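Local coordinates for malonyl CoA:acyl carrier protein malonyltransferase (Streptomyces coelicolor, PDB 1NM2), which probably catalyses transfer of the malonyl group from malonyl-CoA to holo acyl carrier protein, a step that feeds fatty acid biosynthesis, at residues V110-D113 against T114-L117; Q177-A180 against L181-K185; D303-A306 against A307-L310. One frame throughout, in Å; residues are numbered along the deposited sequence.

Contact 1: residues V110-D113 against T114-L117; sequences VLDD and TAAL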
ATOM      1  N   VAL A 110       1.111 -15.622   4.554  1.00 20.37           N
ATOM      2  CA  VAL A 110       0.766 -16.116   3.225  1.00 19.03           C
ATOM      3  C   VAL A 110       2.033 -16.306   2.412  1.00 19.91           C
ATOM      4  O   VAL A 110       2.184 -17.294   1.692  1.00 21.06           O
ATOM      5  CB  VAL A 110      -0.154 -15.127   2.483  1.00 19.64           C
ATOM      6  CG1 VAL A 110      -0.424 -15.627   1.067  1.00 18.14           C
ATOM      7  CG2 VAL A 110      -1.463 -14.967   3.248  1.00 18.36           C
ATOM      8  N   LEU A 111       2.942 -15.345   2.540  1.00 19.82           N
ATOM      9  CA  LEU A 111       4.214 -15.370   1.838  1.00 20.91           C
ATOM     10  C   LEU A 111       5.329 -15.042   2.820  1.00 20.59           C
ATOM     11  O   LEU A 111       5.128 -14.263   3.755  1.00 18.47           O
ATOM     12  CB  LEU A 111       4.235 -14.315   0.730  1.00 22.71           C
ATOM     13  CG  LEU A 111       3.201 -14.357  -0.390  1.00 22.84           C
ATOM     14  CD1 LEU A 111       3.369 -13.102  -1.239  1.00 24.05           C
ATOM     15  CD2 LEU A 111       3.378 -15.612  -1.232  1.00 23.75           C
ATOM     16  N   ASP A 112       6.502 -15.631   2.613  1.00 20.12           N
ATOM     17  CA  ASP A 112       7.636 -15.330   3.476  1.00 23.07           C
ATOM     18  C   ASP A 112       8.205 -14.022   2.923  1.00 22.78           C
ATOM     19  O   ASP A 112       7.888 -13.634   1.795  1.00 21.36           O
ATOM     20  CB  ASP A 112       8.666 -16.464   3.436  1.00 27.20           C
ATOM     21  CG  ASP A 112       9.136 -16.775   2.040  1.00 31.71           C
ATOM     22  OD1 ASP A 112       9.914 -15.976   1.480  1.00 36.15           O
ATOM     23  OD2 ASP A 112       8.720 -17.819   1.498  1.00 37.54           O
ATOM     24  N   ASP A 113       9.034 -13.333   3.698  1.00 21.47           N
ATOM     25  CA  ASP A 113       9.549 -12.046   3.238  1.00 23.30           C
ATOM     26  C   ASP A 113      10.306 -12.019   1.910  1.00 24.09           C
ATOM     27  O   ASP A 113       9.997 -11.193   1.054  1.00 26.47           O
ATOM     28  CB  ASP A 113      10.387 -11.386   4.338  1.00 22.78           C
ATOM     29  CG  ASP A 113      11.525 -12.246   4.792  1.00 22.79           C
ATOM     30  OD1 ASP A 113      11.563 -13.425   4.383  1.00 25.35           O
ATOM     31  OD2 ASP A 113      12.374 -11.745   5.556  1.00 25.37           O
ATOM     32  N   THR A 114      11.274 -12.908   1.714  1.00 24.59           N
ATOM     33  CA  THR A 114      12.034 -12.900   0.462  1.00 25.27           C
ATOM     34  C   THR A 114      11.139 -13.125  -0.755  1.00 23.97           C
ATOM     35  O   THR A 114      11.336 -12.503  -1.796  1.00 24.82           O
ATOM     36  CB  THR A 114      13.167 -13.964   0.452  1.00 26.56           C
ATOM     37  OG1 THR A 114      12.606 -15.277   0.308  1.00 29.84           O
ATOM     38  CG2 THR A 114      13.960 -13.894   1.746  1.00 27.02           C
ATOM     39  N   ALA A 115      10.162 -14.016  -0.626  1.00 23.08           N
ATOM     40  CA  ALA A 115       9.244 -14.288  -1.725  1.00 22.53           C
ATOM     41  C   ALA A 115       8.401 -13.045  -2.010  1.00 22.05           C
ATOM     42  O   ALA A 115       8.089 -12.739  -3.164  1.00 22.10           O
ATOM     43  CB  ALA A 115       8.334 -15.464  -1.367  1.00 23.90           C
ATOM     44  N   ALA A 116       8.034 -12.332  -0.949  1.00 19.16           N
ATOM     45  CA  ALA A 116       7.224 -11.124  -1.078  1.00 18.43           C
ATOM     46  C   ALA A 116       8.024  -9.997  -1.724  1.00 18.01           C
ATOM     47  O   ALA A 116       7.520  -9.289  -2.590  1.00 16.56           O
ATOM     48  CB  ALA A 116       6.717 -10.688   0.298  1.00 15.85           C
ATOM     49  N   LEU A 117       9.272  -9.831  -1.294  1.00 18.68           N
ATOM     50  CA  LEU A 117      10.129  -8.787  -1.840  1.00 19.18           C
ATOM     51  C   LEU A 117      10.438  -9.079  -3.306  1.00 19.31           C
ATOM     52  O   LEU A 117      10.564  -8.162  -4.113  1.00 19.99           O
ATOM     53  CB  LEU A 117      11.422  -8.690  -1.026  1.00 18.95           C
ATOM     54  CG  LEU A 117      11.242  -8.231   0.428  1.00 21.09           C
ATOM     55  CD1 LEU A 117      12.554  -8.361   1.166  1.00 22.24           C
ATOM     56  CD2 LEU A 117      10.752  -6.786   0.469  1.00 18.65           C
TER
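Asp112 OD1 takes two hydrogen bonds from the helix it precedes, one from Ala115 N at 2.9 Å and one from Thr114 OG1 at 3.0 Å. The backbone donor comes on the syn side but tilted out of the carboxylate plane, with an N-H...O angle of 160°, whereas Thr114 OG1 meets the oxygen nearly in line with its CG-OD1 bond; the two approach from opposite faces of the carboxylate plane. This is the N-cap of helix 113-132. The Asp112 carboxylate can turn back over the first turn because CG stands between the backbone N and the carbonyl carbon (chi1 56°), and Ala115 CB then rests 3.3 Å from OD1. A negative group here would probably interact favourably with the helix dipole. The main chain of the same residue joins in, Ala116 N bonding to Asp112 O at 3.0 Å, and the next helical bond runs from Leu117 N to Asp113 O at 2.8 Å. Asp113 adds a second carboxylate to the turn: its OD1 accepts from Thr114 N at 2.7 Å, a more bent bond whose donor lies 50° out of the carboxylate plane, while OD2 forms a salt bridge with Arg30 and a hydrogen bond with Trp34 NE1. On the apolar side, Leu111 CD1 approaches Ala116 CB at 4.4 Å. Leu111 also meets Leu220 in a loop, Ala116 packs on Ile102 and Val106 of helix 100-107, and Leu117 fits between helix 57-75, at Val65 and Ala66, and helix 27-38, at Trp34 and Ile38.

Contact 2: residues Q177-A180 against L181-K185; sequences QLAA and LNEDK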
ATOM      1  N   GLN A 177      -7.305  12.830 -20.718  1.00 20.19           N
ATOM      2  CA  GLN A 177      -8.503  12.742 -19.894  1.00 19.05           C
ATOM      3  C   GLN A 177      -8.289  13.460 -18.566  1.00 17.58           C
ATOM      4  O   GLN A 177      -9.166  14.188 -18.095  1.00 18.46           O
ATOM      5  CB  GLN A 177      -8.870  11.272 -19.648  1.00 19.61           C
ATOM      6  CG  GLN A 177      -9.040  10.466 -20.930  1.00 21.15           C
ATOM      7  CD  GLN A 177      -9.209   8.969 -20.691  1.00 21.74           C
ATOM      8  OE1 GLN A 177      -8.548   8.378 -19.832  1.00 19.49           O
ATOM      9  NE2 GLN A 177     -10.079   8.347 -21.472  1.00 18.25           N
ATOM     10  N   LEU A 178      -7.124  13.258 -17.959  1.00 17.53           N
ATOM     11  CA  LEU A 178      -6.833  13.904 -16.686  1.00 17.75           C
ATOM     12  C   LEU A 178      -6.861  15.420 -16.851  1.00 19.21           C
ATOM     13  O   LEU A 178      -7.279  16.150 -15.946  1.00 19.21           O
ATOM     14  CB  LEU A 178      -5.467  13.439 -16.152  1.00 17.20           C
ATOM     15  CG  LEU A 178      -5.501  12.025 -15.545  1.00 18.77           C
ATOM     16  CD1 LEU A 178      -4.086  11.459 -15.365  1.00 18.88           C
ATOM     17  CD2 LEU A 178      -6.235  12.086 -14.219  1.00 15.19           C
ATOM     18  N   ALA A 179      -6.419  15.891 -18.013  1.00 19.68           N
ATOM     19  CA  ALA A 179      -6.415  17.324 -18.301  1.00 19.62           C
ATOM     20  C   ALA A 179      -7.858  17.793 -18.502  1.00 20.54           C
ATOM     21  O   ALA A 179      -8.235  18.879 -18.066  1.00 20.54           O
ATOM     22  CB  ALA A 179      -5.587  17.605 -19.548  1.00 19.89           C
ATOM     23  N   ALA A 180      -8.665  16.967 -19.158  1.00 20.69           N
ATOM     24  CA  ALA A 180     -10.067  17.313 -19.388  1.00 21.54           C
ATOM     25  C   ALA A 180     -10.800  17.371 -18.054  1.00 21.75           C
ATOM     26  O   ALA A 180     -11.741  18.149 -17.883  1.00 21.49           O
ATOM     27  CB  ALA A 180     -10.729  16.281 -20.301  1.00 19.46           C
ATOM     28  N   LEU A 181     -10.352  16.549 -17.107  1.00 22.56           N
ATOM     29  CA  LEU A 181     -10.962  16.488 -15.781  1.00 22.11           C
ATOM     30  C   LEU A 181     -10.668  17.765 -15.008  1.00 22.61           C
ATOM     31  O   LEU A 181     -11.508  18.254 -14.253  1.00 22.27           O
ATOM     32  CB  LEU A 181     -10.410  15.292 -14.997  1.00 22.54           C
ATOM     33  CG  LEU A 181     -11.321  14.541 -14.020  1.00 21.88           C
ATOM     34  CD1 LEU A 181     -10.446  13.867 -12.970  1.00 22.88           C
ATOM     35  CD2 LEU A 181     -12.309  15.481 -13.352  1.00 24.59           C
ATOM     36  N   ASN A 182      -9.469  18.303 -15.198  1.00 23.82           N
ATOM     37  CA  ASN A 182      -9.078  19.525 -14.505  1.00 25.18           C
ATOM     38  C   ASN A 182      -9.776  20.745 -15.085  1.00 24.92           C
ATOM     39  O   ASN A 182     -10.081  21.698 -14.366  1.00 24.05           O
ATOM     40  CB  ASN A 182      -7.561  19.715 -14.582  1.00 25.47           C
ATOM     41  CG  ASN A 182      -7.091  20.915 -13.793  1.00 27.07           C
ATOM     42  OD1 ASN A 182      -7.480  21.098 -12.641  1.00 28.08           O
ATOM     43  ND2 ASN A 182      -6.246  21.740 -14.403  1.00 27.03           N
ATOM     44  N   GLU A 183     -10.017  20.714 -16.391  1.00 26.19           N
ATOM     45  CA  GLU A 183     -10.678  21.819 -17.072  1.00 27.53           C
ATOM     46  C   GLU A 183     -12.179  21.771 -16.812  1.00 26.45           C
ATOM     47  O   GLU A 183     -12.835  22.807 -16.702  1.00 27.67           O
ATOM     48  CB  GLU A 183     -10.374  21.754 -18.574  1.00 30.61           C
ATOM     49  CG  GLU A 183      -8.934  22.160 -18.906  1.00 35.17           C
ATOM     50  CD  GLU A 183      -8.497  21.765 -20.309  1.00 38.32           C
ATOM     51  OE1 GLU A 183      -9.195  22.117 -21.286  1.00 40.46           O
ATOM     52  OE2 GLU A 183      -7.444  21.103 -20.432  1.00 41.16           O
ATOM     53  N   ASP A 184     -12.714  20.561 -16.710  1.00 25.57           N
ATOM     54  CA  ASP A 184     -14.129  20.370 -16.432  1.00 24.64           C
ATOM     55  C   ASP A 184     -14.225  19.489 -15.189  1.00 23.40           C
ATOM     56  O   ASP A 184     -14.402  18.271 -15.278  1.00 21.46           O
ATOM     57  CB  ASP A 184     -14.822  19.714 -17.628  1.00 25.92           C
ATOM     58  CG  ASP A 184     -16.263  19.336 -17.333  1.00 28.35           C
ATOM     59  OD1 ASP A 184     -16.879  19.949 -16.431  1.00 28.44           O
ATOM     60  OD2 ASP A 184     -16.783  18.429 -18.015  1.00 31.37           O
ATOM     61  N   LYS A 185     -14.097  20.126 -14.032  1.00 22.23           N
ATOM     62  CA  LYS A 185     -14.127  19.431 -12.752  1.00 21.61           C
ATOM     63  C   LYS A 185     -15.522  19.017 -12.310  1.00 21.50           C
ATOM     64  O   LYS A 185     -16.522  19.603 -12.730  1.00 17.45           O
ATOM     65  CB  LYS A 185     -13.526  20.314 -11.657  1.00 20.14           C
ATOM     66  CG  LYS A 185     -12.085  20.750 -11.887  1.00 21.57           C
ATOM     67  CD  LYS A 185     -11.570  21.521 -10.671  1.00 20.14           C
ATOM     68  CE  LYS A 185     -10.151  22.040 -10.878  1.00 20.50           C
ATOM     69  NZ  LYS A 185     -10.079  22.964 -12.039  1.00 20.07           N
TER
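The Glu183 carboxylate lies beside the peptide of Ala179, one turn back, with OE2 4.1 Å from Ala179 CB and 3.3 Å from Ala179 O. Both oxygens are acceptors, so this is proximity without a bond; CG lies anti to the carbonyl carbon (chi1 -73°), which directs the chain back along the helix. A second flat group, the Asn182 amide, offers OD1 to Lys185 NZ in a weak bond of 3.3 Å. A much shorter bond, 2.6 Å, joins Lys185 NZ to Asn182 O, with the nitrogen in the carbonyl plane, so a positive charge sits on a carbonyl of the last turn, where it would probably suit the helix dipole. Backbone bonds continue to the end of the helix: Leu181 N to Gln177 O at 2.8 Å, and Asp184 N to Ala180 O at 2.9 Å, although Asp184 itself has left helical backbone angles. Leu178 and Leu181 turn to Ser139 and Leu141 of strand 136-143, and Asn182 touches Val192 of strand 189-194. Helix 175-183 is thus the second helix of a beta-alpha-beta-beta-alpha-beta unit with strand order 4-1-3-2, the ferredoxin-like small subdomain characteristic of FabD-type acyltransferases.

Contact 3: residues D303-A306 against A307-L310; sequences DLDA and AREL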
ATOM      1  N   ASP A 303       9.268   5.021  18.233  1.00 22.59           N
ATOM      2  CA  ASP A 303       7.815   4.871  18.326  1.00 23.62           C
ATOM      3  C   ASP A 303       7.429   3.478  18.834  1.00 24.07           C
ATOM      4  O   ASP A 303       6.277   3.235  19.184  1.00 24.31           O
ATOM      5  CB  ASP A 303       7.173   5.095  16.946  1.00 24.46           C
ATOM      6  CG  ASP A 303       7.247   6.545  16.483  1.00 24.27           C
ATOM      7  OD1 ASP A 303       7.308   6.782  15.258  1.00 23.66           O
ATOM      8  OD2 ASP A 303       7.226   7.450  17.340  1.00 24.86           O
ATOM      9  N   LEU A 304       8.401   2.569  18.879  1.00 24.43           N
ATOM     10  CA  LEU A 304       8.161   1.188  19.302  1.00 24.74           C
ATOM     11  C   LEU A 304       7.590   0.955  20.702  1.00 26.53           C
ATOM     12  O   LEU A 304       6.677   0.147  20.865  1.00 25.28           O
ATOM     13  CB  LEU A 304       9.443   0.367  19.119  1.00 24.53           C
ATOM     14  CG  LEU A 304       9.809   0.174  17.642  1.00 24.29           C
ATOM     15  CD1 LEU A 304      11.170  -0.490  17.511  1.00 24.71           C
ATOM     16  CD2 LEU A 304       8.723  -0.660  16.964  1.00 24.26           C
ATOM     17  N   ASP A 305       8.124   1.638  21.711  1.00 26.96           N
ATOM     18  CA  ASP A 305       7.619   1.470  23.074  1.00 28.18           C
ATOM     19  C   ASP A 305       6.122   1.757  23.160  1.00 27.28           C
ATOM     20  O   ASP A 305       5.364   0.974  23.735  1.00 25.59           O
ATOM     21  CB  ASP A 305       8.386   2.377  24.041  1.00 30.54           C
ATOM     22  CG  ASP A 305       9.612   1.698  24.619  1.00 32.70           C
ATOM     23  OD1 ASP A 305      10.260   0.925  23.885  1.00 34.56           O
ATOM     24  OD2 ASP A 305       9.932   1.939  25.802  1.00 35.17           O
ATOM     25  N   ALA A 306       5.695   2.877  22.585  1.00 25.92           N
ATOM     26  CA  ALA A 306       4.282   3.236  22.592  1.00 25.59           C
ATOM     27  C   ALA A 306       3.478   2.182  21.825  1.00 25.03           C
ATOM     28  O   ALA A 306       2.349   1.855  22.192  1.00 23.69           O
ATOM     29  CB  ALA A 306       4.084   4.608  21.961  1.00 23.41           C
ATOM     30  N   ALA A 307       4.063   1.653  20.755  1.00 23.30           N
ATOM     31  CA  ALA A 307       3.389   0.637  19.958  1.00 23.28           C
ATOM     32  C   ALA A 307       3.208  -0.642  20.769  1.00 24.14           C
ATOM     33  O   ALA A 307       2.142  -1.253  20.744  1.00 25.24           O
ATOM     34  CB  ALA A 307       4.189   0.346  18.692  1.00 20.44           C
ATOM     35  N   ARG A 308       4.254  -1.047  21.486  1.00 26.75           N
ATOM     36  CA  ARG A 308       4.195  -2.256  22.305  1.00 28.58           C
ATOM     37  C   ARG A 308       3.074  -2.153  23.339  1.00 29.32           C
ATOM     38  O   ARG A 308       2.371  -3.130  23.603  1.00 27.51           O
ATOM     39  CB  ARG A 308       5.522  -2.484  23.029  1.00 31.23           C
ATOM     40  CG  ARG A 308       6.744  -2.559  22.134  1.00 34.99           C
ATOM     41  CD  ARG A 308       8.008  -2.622  22.988  1.00 38.31           C
ATOM     42  NE  ARG A 308       9.219  -2.323  22.224  1.00 41.22           N
ATOM     43  CZ  ARG A 308       9.726  -3.111  21.283  1.00 41.69           C
ATOM     44  NH1 ARG A 308       9.129  -4.257  20.983  1.00 42.27           N
ATOM     45  NH2 ARG A 308      10.825  -2.748  20.636  1.00 42.37           N
ATOM     46  N   GLU A 309       2.912  -0.969  23.924  1.00 29.73           N
ATOM     47  CA  GLU A 309       1.865  -0.761  24.921  1.00 31.87           C
ATOM     48  C   GLU A 309       0.503  -0.964  24.272  1.00 31.04           C
ATOM     49  O   GLU A 309      -0.380  -1.617  24.833  1.00 30.52           O
ATOM     50  CB  GLU A 309       1.936   0.655  25.494  1.00 35.09           C
ATOM     51  CG  GLU A 309       3.310   1.069  25.980  1.00 40.39           C
ATOM     52  CD  GLU A 309       3.324   2.482  26.529  1.00 44.29           C
ATOM     53  OE1 GLU A 309       2.824   3.401  25.839  1.00 46.28           O
ATOM     54  OE2 GLU A 309       3.839   2.675  27.649  1.00 47.70           O
ATOM     55  N   LEU A 310       0.340  -0.396  23.083  1.00 30.52           N
ATOM     56  CA  LEU A 310      -0.912  -0.506  22.356  1.00 29.05           C
ATOM     57  C   LEU A 310      -1.179  -1.967  22.004  1.00 29.76           C
ATOM     58  O   LEU A 310      -2.306  -2.448  22.121  1.00 28.82           O
ATOM     59  CB  LEU A 310      -0.856   0.345  21.088  1.00 29.40           C
ATOM     60  CG  LEU A 310      -2.197   0.657  20.421  1.00 29.24           C
ATOM     61  CD1 LEU A 310      -3.149   1.282  21.440  1.00 29.22           C
ATOM     62  CD2 LEU A 310      -1.967   1.603  19.247  1.00 29.41           C
TER
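Helix 304-314 follows strand 294-297, an outermost strand of the parallel sheet in the alpha/beta hydrolase-like core, and the contact between 303-306 and 307-310 covers its first turns. Regular i to i+4 bonds establish the helix: Ala307 N meets Asp303 O at 3.1 Å, Arg308 N meets Leu304 O at 2.8 Å, and Leu310 N meets Ala306 O at 3.1 Å. Asp303 OD1 accepts from the backbone N atoms of Lys299 and Thr300, tying the start of this segment to the loop before it. One face of the helix is apolar: Leu304 and Ala307 both reach Leu298 and, on helix 57-75, Leu75, while Leu310 lies on Lys294 and Leu296 of strand 294-297. The neighbouring flank carries Arg308, whose chain is extended from CG to NE and, with CG anti to the carbonyl carbon (chi1 -56°), runs back along the preceding turn. Its NH2 comes obliquely to Leu304, 3.7 Å from CB and 3.9 Å from CD1. Asp305 and Arg308 form a long salt bridge: OD1 lies at the edge of the guanidinium, near its plane, with the carboxylate turned 75° against it and 3.8 Å separating Asp305 OD1 from Arg308 NE. A leucine in place of Arg308 would probably leave the Asp305 carboxylate without its charged mate and take the NH2 contact from Leu304 CB. Glu309 turns back in a similar way to the arginine, its OE1 standing 3.6 Å from Ala306 CA.

Overall arrangement
Contacts 1 and 3 belong to the large alpha/beta core and contact 2 to the small subdomain, and the spacing reflects this: the centre of contact 2 lies 40 Å from that of contact 1 and 44 Å from that of contact 3, across the chain's centre in both cases. Contacts 1 and 3 are 25 Å apart by centres and about 16 Å by nearest atoms. They do not touch, yet both pack on helix 57-75, contact 1 near its middle and contact 3 at its end. Contact 1 also meets helix 100-107, which begins at the last glycine of the GxSxG sequence linking it to strand 93-96, probably the nucleophile elbow of this transferase.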